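Packaging protein UL32 (Human herpesvirus 8 type M, PDB 6XF9) forms a pentameric, zinc-binding ring required for herpesviral genome packaging and probably guides new capsids to nuclear replication compartments. Local coordinates at residues D[75-79]-D[129-133]; D[136-140]-D[406-410]. All coordinates share one frame; numbering follows the deposited sequence.

Both contacts gather round one zinc ion, bound by Cys52, Cys55, His130 and Cys136: contact 1 supplies His130 and contact 2 supplies Cys136. Their centres are 10 Å apart, and they follow one another along the chain, since 136-140 comes just after helix 124-133. A probable backbone hydrogen bond, His130 O to Cys136 N at 3.1 Å, ties the two ligands together. Packing continues from one contact into the other through Cys79, whose SG lies 3.5 Å from Phe137 CB and whose CB lies 3.9 Å from Leu407 CD1. Helix 71-83 thus meets the zinc-binding histidine in contact 1 and both apolar partners of contact 2.

Contact 1 of 2, residues D[75-79]-D[129-133]; sequences YACLC and LHFFV. With ZN (zinc ion), chain O.
Cys79 and Phe131 bring the two helical segments nearest, with CA atoms 7.1 Å apart. The segment axes stay 12.1 Å apart at 39°, so side chains bridge the gap; 129-133 also includes a wider pi-type turn. Tyr75 carries its CG anti to the backbone N (chi1 171°), which extends the ring toward His130 and brings Tyr75 OH 3.0 Å from His130 NE2. This is a hydrogen bond donated by NE2, moderately bent at 148°, with OH lying in the imidazole plane. Tyr75 and His130 approach from opposite directions and meet at their ring edges. Phe131 packs beside Tyr75 and Leu78, its ring oblique to both: Phe131 CE1 meets Tyr75 CE1 at 4.0 Å, Phe131 CZ meets Leu78 CD2 at 3.8 Å, and Cys79 SG sits at the Phe131 ring edge. The same SG also lies over one face of the Tyr75 ring, offset toward the rim, while His130 CD2 lies over the centre of the Phe131 ring. His130 ND1 binds zinc at 2.1 Å, so both imidazole nitrogens are engaged and the ring's rotation is fixed. Tyr75 is therefore a second-shell residue, and the metal probably polarises NE2-H into a stronger donor toward its hydroxyl.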
loop_
_atom_site.group_PDB
_atom_site.type_symbol
_atom_site.label_atom_id
_atom_site.label_comp_id
_atom_site.label_asym_id
_atom_site.label_seq_id
_atom_site.Cartn_x
_atom_site.Cartn_y
_atom_site.Cartn_z
ATOM N N TYR D 75 -30.887 22.098 39.521
ATOM C CA TYR D 75 -29.877 21.888 38.494
ATOM C C TYR D 75 -29.940 20.456 37.979
ATOM O O TYR D 75 -29.821 20.219 36.772
ATOM C CB TYR D 75 -28.493 22.243 39.035
ATOM C CG TYR D 75 -27.336 21.861 38.143
ATOM C CD1 TYR D 75 -27.165 22.429 36.878
ATOM C CD2 TYR D 75 -26.390 20.953 38.580
ATOM C CE1 TYR D 75 -26.079 22.057 36.064
ATOM C CE2 TYR D 75 -25.317 20.587 37.790
ATOM C CZ TYR D 75 -25.156 21.128 36.537
ATOM O OH TYR D 75 -24.049 20.719 35.786
ATOM N N ALA D 76 -30.140 19.488 38.877
ATOM C CA ALA D 76 -30.238 18.095 38.452
ATOM C C ALA D 76 -31.472 17.831 37.599
ATOM O O ALA D 76 -31.477 16.870 36.825
ATOM C CB ALA D 76 -30.229 17.163 39.656
ATOM N N CYS D 77 -32.543 18.620 37.741
ATOM C CA CYS D 77 -33.678 18.448 36.832
ATOM C C CYS D 77 -33.341 18.930 35.438
ATOM O O CYS D 77 -33.681 18.276 34.446
ATOM C CB CYS D 77 -34.904 19.191 37.331
ATOM S SG CYS D 77 -35.748 18.292 38.551
ATOM N N LEU D 78 -32.715 20.106 35.347
ATOM C CA LEU D 78 -32.242 20.607 34.063
ATOM C C LEU D 78 -31.359 19.577 33.378
ATOM O O LEU D 78 -31.555 19.255 32.199
ATOM C CB LEU D 78 -31.467 21.899 34.273
ATOM C CG LEU D 78 -30.865 22.459 33.001
ATOM C CD1 LEU D 78 -31.921 22.600 31.934
ATOM C CD2 LEU D 78 -30.144 23.760 33.288
ATOM N N CYS D 79 -30.396 19.019 34.118
ATOM C CA CYS D 79 -29.544 17.985 33.551
ATOM C C CYS D 79 -30.363 16.799 33.035
ATOM O O CYS D 79 -30.168 16.350 31.904
ATOM C CB CYS D 79 -28.512 17.548 34.584
ATOM S SG CYS D 79 -27.341 18.867 34.949
ATOM N N LEU D 129 -21.476 22.555 24.788
ATOM C CA LEU D 129 -20.413 21.659 25.238
ATOM C C LEU D 129 -20.755 21.038 26.589
ATOM O O LEU D 129 -20.516 19.840 26.812
ATOM C CB LEU D 129 -19.080 22.411 25.298
ATOM C CG LEU D 129 -18.331 22.660 23.978
ATOM C CD1 LEU D 129 -17.144 23.585 24.171
ATOM C CD2 LEU D 129 -17.839 21.324 23.426
ATOM N N HIS D 130 -21.296 21.840 27.514
ATOM C CA HIS D 130 -21.548 21.336 28.864
ATOM C C HIS D 130 -22.761 20.416 28.911
ATOM O O HIS D 130 -22.703 19.323 29.488
ATOM C CB HIS D 130 -21.707 22.498 29.845
ATOM C CG HIS D 130 -22.033 22.060 31.239
ATOM N ND1 HIS D 130 -21.077 21.602 32.115
ATOM C CD2 HIS D 130 -23.212 22.016 31.907
ATOM C CE1 HIS D 130 -21.653 21.284 33.261
ATOM N NE2 HIS D 130 -22.949 21.522 33.159
ATOM N N PHE D 131 -23.863 20.826 28.299
ATOM C CA PHE D 131 -25.102 20.090 28.469
ATOM C C PHE D 131 -25.354 19.040 27.400
ATOM O O PHE D 131 -26.156 18.125 27.641
ATOM C CB PHE D 131 -26.286 21.057 28.500
ATOM C CG PHE D 131 -26.375 21.859 29.766
ATOM C CD1 PHE D 131 -26.741 21.259 30.943
ATOM C CD2 PHE D 131 -26.079 23.210 29.772
ATOM C CE1 PHE D 131 -26.810 21.983 32.108
ATOM C CE2 PHE D 131 -26.147 23.934 30.932
ATOM C CZ PHE D 131 -26.515 23.315 32.107
ATOM N N PHE D 132 -24.719 19.135 26.227
ATOM C CA PHE D 132 -25.100 18.237 25.132
ATOM C C PHE D 132 -23.949 17.478 24.485
ATOM O O PHE D 132 -24.025 16.257 24.340
ATOM C CB PHE D 132 -25.858 19.031 24.077
ATOM C CG PHE D 132 -27.149 19.571 24.573
ATOM C CD1 PHE D 132 -28.289 18.782 24.549
ATOM C CD2 PHE D 132 -27.231 20.844 25.104
ATOM C CE1 PHE D 132 -29.507 19.262 25.014
ATOM C CE2 PHE D 132 -28.439 21.335 25.568
ATOM C CZ PHE D 132 -29.580 20.535 25.526
ATOM N N VAL D 133 -22.879 18.159 24.102
ATOM C CA VAL D 133 -21.782 17.447 23.460
ATOM C C VAL D 133 -21.040 16.606 24.490
ATOM O O VAL D 133 -20.967 15.374 24.375
ATOM C CB VAL D 133 -20.829 18.425 22.749
ATOM C CG1 VAL D 133 -19.719 17.654 22.057
ATOM C CG2 VAL D 133 -21.575 19.300 21.783
HETATM ZN ZN ZN O . -19.032 21.460 32.012
#

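Contact 2 of 2, residues D[136-140]-D[406-410]; sequences CFKTT and LLDAN. With ZN (zinc ion), chain O.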
loop_
_atom_site.group_PDB
_atom_site.type_symbol
_atom_site.label_atom_id
_atom_site.label_comp_id
_atom_site.label_asym_id
_atom_site.label_seq_id
_atom_site.Cartn_x
_atom_site.Cartn_y
_atom_site.Cartn_z
ATOM N N CYS D 136 -21.226 17.071 30.944
ATOM C CA CYS D 136 -20.404 17.077 32.156
ATOM C C CYS D 136 -21.136 16.510 33.356
ATOM O O CYS D 136 -20.481 16.091 34.314
ATOM C CB CYS D 136 -19.926 18.482 32.503
ATOM S SG CYS D 136 -19.043 19.323 31.187
ATOM N N PHE D 137 -22.474 16.463 33.316
ATOM C CA PHE D 137 -23.295 16.094 34.469
ATOM C C PHE D 137 -23.497 14.599 34.647
ATOM O O PHE D 137 -23.939 14.182 35.723
ATOM C CB PHE D 137 -24.679 16.746 34.371
ATOM C CG PHE D 137 -25.404 16.431 33.100
ATOM C CD1 PHE D 137 -26.052 15.208 32.933
ATOM C CD2 PHE D 137 -25.431 17.355 32.058
ATOM C CE1 PHE D 137 -26.727 14.909 31.759
ATOM C CE2 PHE D 137 -26.098 17.070 30.871
ATOM C CZ PHE D 137 -26.745 15.840 30.724
ATOM N N LYS D 138 -23.220 13.788 33.623
ATOM C CA LYS D 138 -23.395 12.346 33.735
ATOM C C LYS D 138 -22.507 11.821 34.854
ATOM O O LYS D 138 -21.391 12.308 35.055
ATOM C CB LYS D 138 -23.041 11.654 32.410
ATOM C CG LYS D 138 -24.152 11.654 31.365
ATOM C CD LYS D 138 -23.644 11.071 30.052
ATOM C CE LYS D 138 -23.524 9.552 30.148
ATOM N NZ LYS D 138 -23.248 8.876 28.846
ATOM N N THR D 139 -23.016 10.870 35.635
ATOM C CA THR D 139 -22.176 10.254 36.654
ATOM C C THR D 139 -21.349 9.168 35.981
ATOM O O THR D 139 -21.904 8.209 35.436
ATOM C CB THR D 139 -22.999 9.683 37.800
ATOM O OG1 THR D 139 -23.698 8.546 37.327
ATOM C CG2 THR D 139 -24.043 10.723 38.242
ATOM N N THR D 140 -20.029 9.328 35.997
ATOM C CA THR D 140 -19.109 8.427 35.318
ATOM C C THR D 140 -18.094 7.889 36.319
ATOM O O THR D 140 -17.648 8.613 37.216
ATOM C CB THR D 140 -18.369 9.145 34.158
ATOM O OG1 THR D 140 -17.514 10.164 34.695
ATOM C CG2 THR D 140 -19.359 9.792 33.162
ATOM N N LEU D 406 -29.984 8.937 38.269
ATOM C CA LEU D 406 -30.652 8.916 36.977
ATOM C C LEU D 406 -29.808 9.525 35.866
ATOM O O LEU D 406 -30.294 9.637 34.731
ATOM C CB LEU D 406 -31.989 9.659 37.035
ATOM C CG LEU D 406 -33.238 9.002 37.609
ATOM C CD1 LEU D 406 -34.194 10.111 37.981
ATOM C CD2 LEU D 406 -33.888 8.081 36.637
ATOM N N LEU D 407 -28.568 9.928 36.156
ATOM C CA LEU D 407 -27.768 10.654 35.183
ATOM C C LEU D 407 -26.587 9.841 34.685
ATOM O O LEU D 407 -25.710 10.388 34.015
ATOM C CB LEU D 407 -27.277 11.978 35.768
ATOM C CG LEU D 407 -28.410 12.927 36.160
ATOM C CD1 LEU D 407 -27.886 14.257 36.647
ATOM C CD2 LEU D 407 -29.400 13.114 35.016
ATOM N N ASP D 408 -26.594 8.550 34.981
ATOM C CA ASP D 408 -25.580 7.635 34.485
ATOM C C ASP D 408 -25.657 7.446 32.959
ATOM O O ASP D 408 -24.628 7.343 32.288
ATOM C CB ASP D 408 -25.693 6.279 35.186
ATOM C CG ASP D 408 -25.503 6.381 36.687
ATOM O OD1 ASP D 408 -25.274 7.504 37.183
ATOM O OD2 ASP D 408 -25.579 5.338 37.370
ATOM N N ALA D 409 -26.878 7.399 32.422
ATOM C CA ALA D 409 -27.098 7.120 31.006
ATOM C C ALA D 409 -28.552 7.372 30.633
ATOM O O ALA D 409 -29.465 7.099 31.411
ATOM C CB ALA D 409 -26.740 5.677 30.644
ATOM N N ASN D 410 -28.743 7.850 29.407
ATOM C CA ASN D 410 -30.062 7.974 28.812
ATOM C C ASN D 410 -30.514 6.571 28.458
ATOM O O ASN D 410 -29.810 5.866 27.733
ATOM C CB ASN D 410 -29.966 8.896 27.588
ATOM C CG ASN D 410 -31.226 8.913 26.721
ATOM O OD1 ASN D 410 -31.847 7.881 26.485
ATOM N ND2 ASN D 410 -31.592 10.096 26.220
HETATM ZN ZN ZN O . -19.032 21.460 32.012
#
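Lys138 lies along the backbone of 406-410, and the CA atoms nearest each other across the contact pair Lys138 with Leu407 and Thr139 with Asp408. Neither segment is a regular helix or strand. Starting at the root of the lysine, Lys138 CA makes a CA-H...O contact of 3.0 Å to Leu407 O. Further out, Lys138 CB lies 3.4 Å and CG 3.3 Å from Leu407 O. The chain then bends at chi3 (75°), which carries Lys138 CE along to the next carbonyl, 3.3 Å from Asp408 O. Finally NZ leaves the two segments to form a salt bridge with Asp414 OD1; Asp414 also accepts a hydrogen bond from Asn410 N through OD2, so one carboxylate holds both the lysine tip and the end of 406-410. Leu407 O has a second role as acceptor for Thr139 N at 3.2 Å, with a bent N-H...O angle of 144° and the donor well above the carbonyl plane. Leu407 CD1 approaches the Phe137 ring obliquely, 4.2 Å from Phe137 CD1, and the pair lies against helix 71-83. The placing of Thr139 OG1 against the Asp408 carboxylate is doubtful in this model. At the other end of 136-140, Cys136 binds zinc through SG at 2.3 Å. Thr140 packs on Asn325 of a neighbouring subunit. The arrangement is a tertiary contact between the loop after helix 124-133 and the loop after helix 391-402, 266 residues apart in sequence, right beside a CxxC-type zinc site of three cysteines and one histidine whose last cysteine is Cys136.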